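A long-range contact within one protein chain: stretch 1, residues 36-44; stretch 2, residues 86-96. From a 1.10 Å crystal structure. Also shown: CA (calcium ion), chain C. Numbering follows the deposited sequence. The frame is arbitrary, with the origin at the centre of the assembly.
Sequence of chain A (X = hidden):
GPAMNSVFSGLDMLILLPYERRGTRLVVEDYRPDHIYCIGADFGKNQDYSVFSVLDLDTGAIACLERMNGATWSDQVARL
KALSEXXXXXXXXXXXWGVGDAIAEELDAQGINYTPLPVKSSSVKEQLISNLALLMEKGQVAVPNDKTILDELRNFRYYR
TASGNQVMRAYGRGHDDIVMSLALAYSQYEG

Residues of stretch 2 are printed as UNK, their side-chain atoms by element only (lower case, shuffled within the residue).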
# COMPACT_ATOMS: atom_id res chain seq x y z
N ILE A 36 -15.33 7.98 3.99
CA ILE A 36 -15.18 7.14 2.80
C ILE A 36 -13.75 6.61 2.82
O ILE A 36 -12.81 7.34 3.14
CB ILE A 36 -15.47 7.96 1.52
CG1 ILE A 36 -16.95 8.40 1.48
CG2 ILE A 36 -15.11 7.20 0.26
CD1 ILE A 36 -17.93 7.31 1.11
N TYR A 37 -13.59 5.33 2.46
CA TYR A 37 -12.30 4.66 2.52
C TYR A 37 -11.94 4.04 1.19
O TYR A 37 -12.80 3.74 0.36
CB TYR A 37 -12.37 3.53 3.55
CG TYR A 37 -12.61 3.97 4.96
CD1 TYR A 37 -13.89 4.31 5.41
CD2 TYR A 37 -11.56 4.04 5.86
CE1 TYR A 37 -14.10 4.70 6.72
CE2 TYR A 37 -11.77 4.43 7.18
CZ TYR A 37 -13.05 4.76 7.60
OH TYR A 37 -13.28 5.13 8.91
N CYS A 38 -10.64 3.84 0.99
CA CYS A 38 -10.16 3.00 -0.10
C CYS A 38 -9.07 2.12 0.48
O CYS A 38 -8.62 2.35 1.61
CB CYS A 38 -9.66 3.84 -1.27
SG CYS A 38 -8.12 4.71 -0.96
N ILE A 39 -8.65 1.13 -0.30
CA ILE A 39 -7.66 0.16 0.14
C ILE A 39 -6.61 -0.01 -0.94
O ILE A 39 -6.93 -0.50 -2.02
CB ILE A 39 -8.29 -1.22 0.44
CG1 ILE A 39 -9.49 -1.06 1.39
CG2 ILE A 39 -7.24 -2.18 0.97
CD1 ILE A 39 -10.22 -2.35 1.70
N GLY A 40 -5.37 0.38 -0.66
CA GLY A 40 -4.27 0.10 -1.57
C GLY A 40 -3.90 -1.35 -1.46
O GLY A 40 -3.68 -1.83 -0.34
N ALA A 41 -3.81 -2.07 -2.59
CA ALA A 41 -3.55 -3.50 -2.54
C ALA A 41 -2.41 -3.89 -3.46
O ALA A 41 -2.49 -3.73 -4.69
CB ALA A 41 -4.81 -4.26 -2.89
N ASP A 42 -1.34 -4.35 -2.81
CA ASP A 42 -0.15 -4.93 -3.41
C ASP A 42 -0.27 -6.41 -3.08
O ASP A 42 -0.22 -6.80 -1.91
CB ASP A 42 1.10 -4.31 -2.76
CG ASP A 42 2.40 -4.87 -3.32
OD1 ASP A 42 2.82 -5.95 -2.87
OD2 ASP A 42 3.02 -4.21 -4.18
N PHE A 43 -0.47 -7.24 -4.10
CA PHE A 43 -0.70 -8.67 -3.88
C PHE A 43 0.57 -9.42 -3.55
O PHE A 43 1.67 -8.93 -3.80
CB PHE A 43 -1.43 -9.28 -5.08
CG PHE A 43 -2.84 -8.82 -5.18
CD1 PHE A 43 -3.83 -9.40 -4.41
CD2 PHE A 43 -3.16 -7.72 -5.97
CE1 PHE A 43 -5.14 -8.95 -4.48
CE2 PHE A 43 -4.47 -7.26 -6.04
CZ PHE A 43 -5.45 -7.88 -5.29
N GLY A 44 0.39 -10.59 -2.94
CA GLY A 44 1.45 -11.55 -2.70
C GLY A 44 1.48 -12.43 -3.92
O GLY A 44 0.78 -13.45 -3.99
N UNK A 86 -15.61 -4.44 5.98
CA UNK A 86 -15.44 -3.86 7.31
C UNK A 86 -15.46 -2.34 7.24
O UNK A 86 -15.97 -1.69 8.14
o UNK A 86 -12.94 -6.22 8.67
c UNK A 86 -14.06 -5.76 8.37
o UNK A 86 -15.08 -6.46 8.43
c UNK A 86 -14.11 -4.28 7.94
N UNK A 87 -14.88 -1.77 6.18
CA UNK A 87 -14.81 -0.31 5.99
C UNK A 87 -15.82 0.24 4.98
O UNK A 87 -15.53 1.16 4.19
c UNK A 87 -11.61 0.88 8.98
c UNK A 87 -13.36 0.10 5.71
c UNK A 87 -10.97 -0.31 9.27
c UNK A 87 -12.50 -0.05 6.95
o UNK A 87 -10.23 -0.44 10.42
c UNK A 87 -11.85 -1.25 7.26
c UNK A 87 -11.09 -1.38 8.41
c UNK A 87 -12.38 1.00 7.84
N UNK A 88 -17.04 -0.29 5.04
CA UNK A 88 -18.18 0.29 4.34
C UNK A 88 -18.15 0.09 2.84
O UNK A 88 -18.47 1.01 2.08
N UNK A 89 -17.73 -1.11 2.42
CA UNK A 89 -17.48 -1.44 1.02
C UNK A 89 -16.47 -0.49 0.42
O UNK A 89 -16.67 0.07 -0.66
n UNK A 89 -20.72 -4.48 1.02
c UNK A 89 -19.70 -2.58 0.62
n UNK A 89 -20.84 -2.37 1.36
c UNK A 89 -18.79 -1.48 0.21
c UNK A 89 -19.62 -3.92 0.41
c UNK A 89 -21.43 -3.52 1.59
N UNK A 90 -15.36 -0.32 1.14
CA UNK A 90 -14.25 0.50 0.68
C UNK A 90 -13.75 -0.04 -0.65
O UNK A 90 -13.60 -1.25 -0.80
c UNK A 90 -13.13 0.47 1.69
N UNK A 91 -13.48 0.85 -1.60
CA UNK A 91 -12.98 0.39 -2.89
C UNK A 91 -11.49 0.12 -2.85
O UNK A 91 -10.73 0.83 -2.17
c UNK A 91 -12.43 4.97 -3.47
c UNK A 91 -12.61 2.65 -4.09
c UNK A 91 -13.34 1.34 -4.02
c UNK A 91 -13.06 3.75 -3.38
c UNK A 91 -11.30 5.11 -4.25
c UNK A 91 -11.47 2.80 -4.88
c UNK A 91 -10.83 4.03 -4.97
o UNK A 91 -10.69 6.33 -4.33
N UNK A 92 -11.09 -0.90 -3.59
CA UNK A 92 -9.71 -1.31 -3.63
C UNK A 92 -9.01 -0.65 -4.82
O UNK A 92 -9.52 -0.66 -5.93
c UNK A 92 -10.34 -3.52 -2.58
c UNK A 92 -8.17 -3.28 -3.78
c UNK A 92 -9.63 -2.84 -3.74
N UNK A 93 -7.83 -0.10 -4.59
CA UNK A 93 -6.93 0.34 -5.65
C UNK A 93 -5.92 -0.78 -5.81
O UNK A 93 -5.02 -0.94 -4.98
c UNK A 93 -7.24 2.72 -4.87
c UNK A 93 -6.23 1.66 -5.32
c UNK A 93 -5.40 2.15 -6.50
N UNK A 94 -6.09 -1.57 -6.85
CA UNK A 94 -5.41 -2.86 -6.98
C UNK A 94 -4.31 -2.78 -8.02
O UNK A 94 -4.58 -2.46 -9.17
c UNK A 94 -6.41 -3.92 -7.38
N UNK A 95 -3.09 -3.11 -7.63
CA UNK A 95 -2.02 -3.28 -8.60
C UNK A 95 -2.20 -4.64 -9.24
O UNK A 95 -1.74 -5.65 -8.72
o UNK A 95 0.20 -3.53 -10.24
c UNK A 95 -0.63 -3.14 -8.00
c UNK A 95 0.47 -3.46 -9.01
o UNK A 95 1.62 -3.65 -8.58
N UNK A 96 -2.85 -4.61 -10.39
CA UNK A 96 -3.20 -5.80 -11.15
C UNK A 96 -2.12 -6.24 -12.14
O UNK A 96 -2.35 -7.18 -12.90
c UNK A 96 -4.49 -5.53 -11.93
o UNK A 96 -4.38 -4.26 -12.59
c UNK A 96 -5.69 -5.47 -11.00
CA CA C . 3.75 -8.04 -3.01
O HOH W 1 -15.99 3.45 2.54
O HOH W 2 2.92 -2.62 -6.51
O HOH W 3 0.13 -6.52 -6.80
O HOH W 4 4.93 -7.35 -4.90

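Position 86 carries two carbons, the second bearing two oxygens, and stays clear of stretch 1: a short carboxylate. The carbons alone could not distinguish it from asparagine, but two terminal oxygens make it Asp 86.

Position 87, the first residue past a helix, has one carbon leading to a six-carbon ring that bears an oxygen, and a carbon of this ring lies over one face of the Tyr 37 ring, with the planes inclined at 56°. This is Tyr 87, and its CD2 comes 3.5 Å from CE2 of Tyr 37. Water 1 accepts from Tyr 37 N (3.0 Å) and donates to Tyr 87 O (2.9 Å), tying the backbones together before the strands pair.

Position 88 has no side-chain atoms, and its phi of 73° is one that favours glycine: Gly 88. Position 89 bears one carbon and a five-membered ring of three carbons and two nitrogens; its CA-to-CB bond points away from stretch 1, and no side-chain atom comes within 7 Å of it. This is His 89.

At position 90 a single carbon points toward stretch 1, its CB 3.7 Å from CB of Tyr 37 and 4.0 Å from CG1 of Ile 39. It is Ala 90, a small residue packed against both Tyr 37 and Ile 39.

Position 91 again shows a six-carbon ring with one oxygen. With chi1 at p, the ring lays a face over Cys 38, whose CB sits 3.7 Å from the ring centroid; hence Tyr 91.

Position 92 has three carbons, branched at CB, with no oxygen, and one methyl rests against Ala 41 CB. It is Val 92, whose CG1 meets Ala 41 CB at 3.6 Å. Position 93 has the same three branched carbons but points to the opposite face of the sheet, the one shared by Cys 38 and Tyr 91: Val 93.

Position 94 has one carbon, its CB 4.1 Å from CE2 of Phe 43, at that ring's edge: Ala 94.

Position 95 repeats the two-carbon, two-oxygen pattern, and one of its oxygens shares a water with Asp 42: Asp 95. Water 2 donates to Asp 95 OD2 (2.7 Å) and to Asp 42 OD2 (2.8 Å), so one water joins two carboxylates; Asp 42 OD1 also binds the calcium at 2.3 Å.

Position 96 has a carbon carrying one oxygen and one carbon, and its CA-to-CB bond points away: Thr 96.

The contact works as a parallel strand pair. Ile 39 N donates to Tyr 91 O (2.8 Å) and Ile 39 O accepts from Val 93 N (2.8 Å); Ala 41 N donates to Val 93 O (2.9 Å) and Ala 41 O accepts from Asp 95 N (3.1 Å). Alternate residues of each stretch thus carry the ladder, while side chains pack on both faces.

Stretch 2 86-96: DYGHAYVVADT
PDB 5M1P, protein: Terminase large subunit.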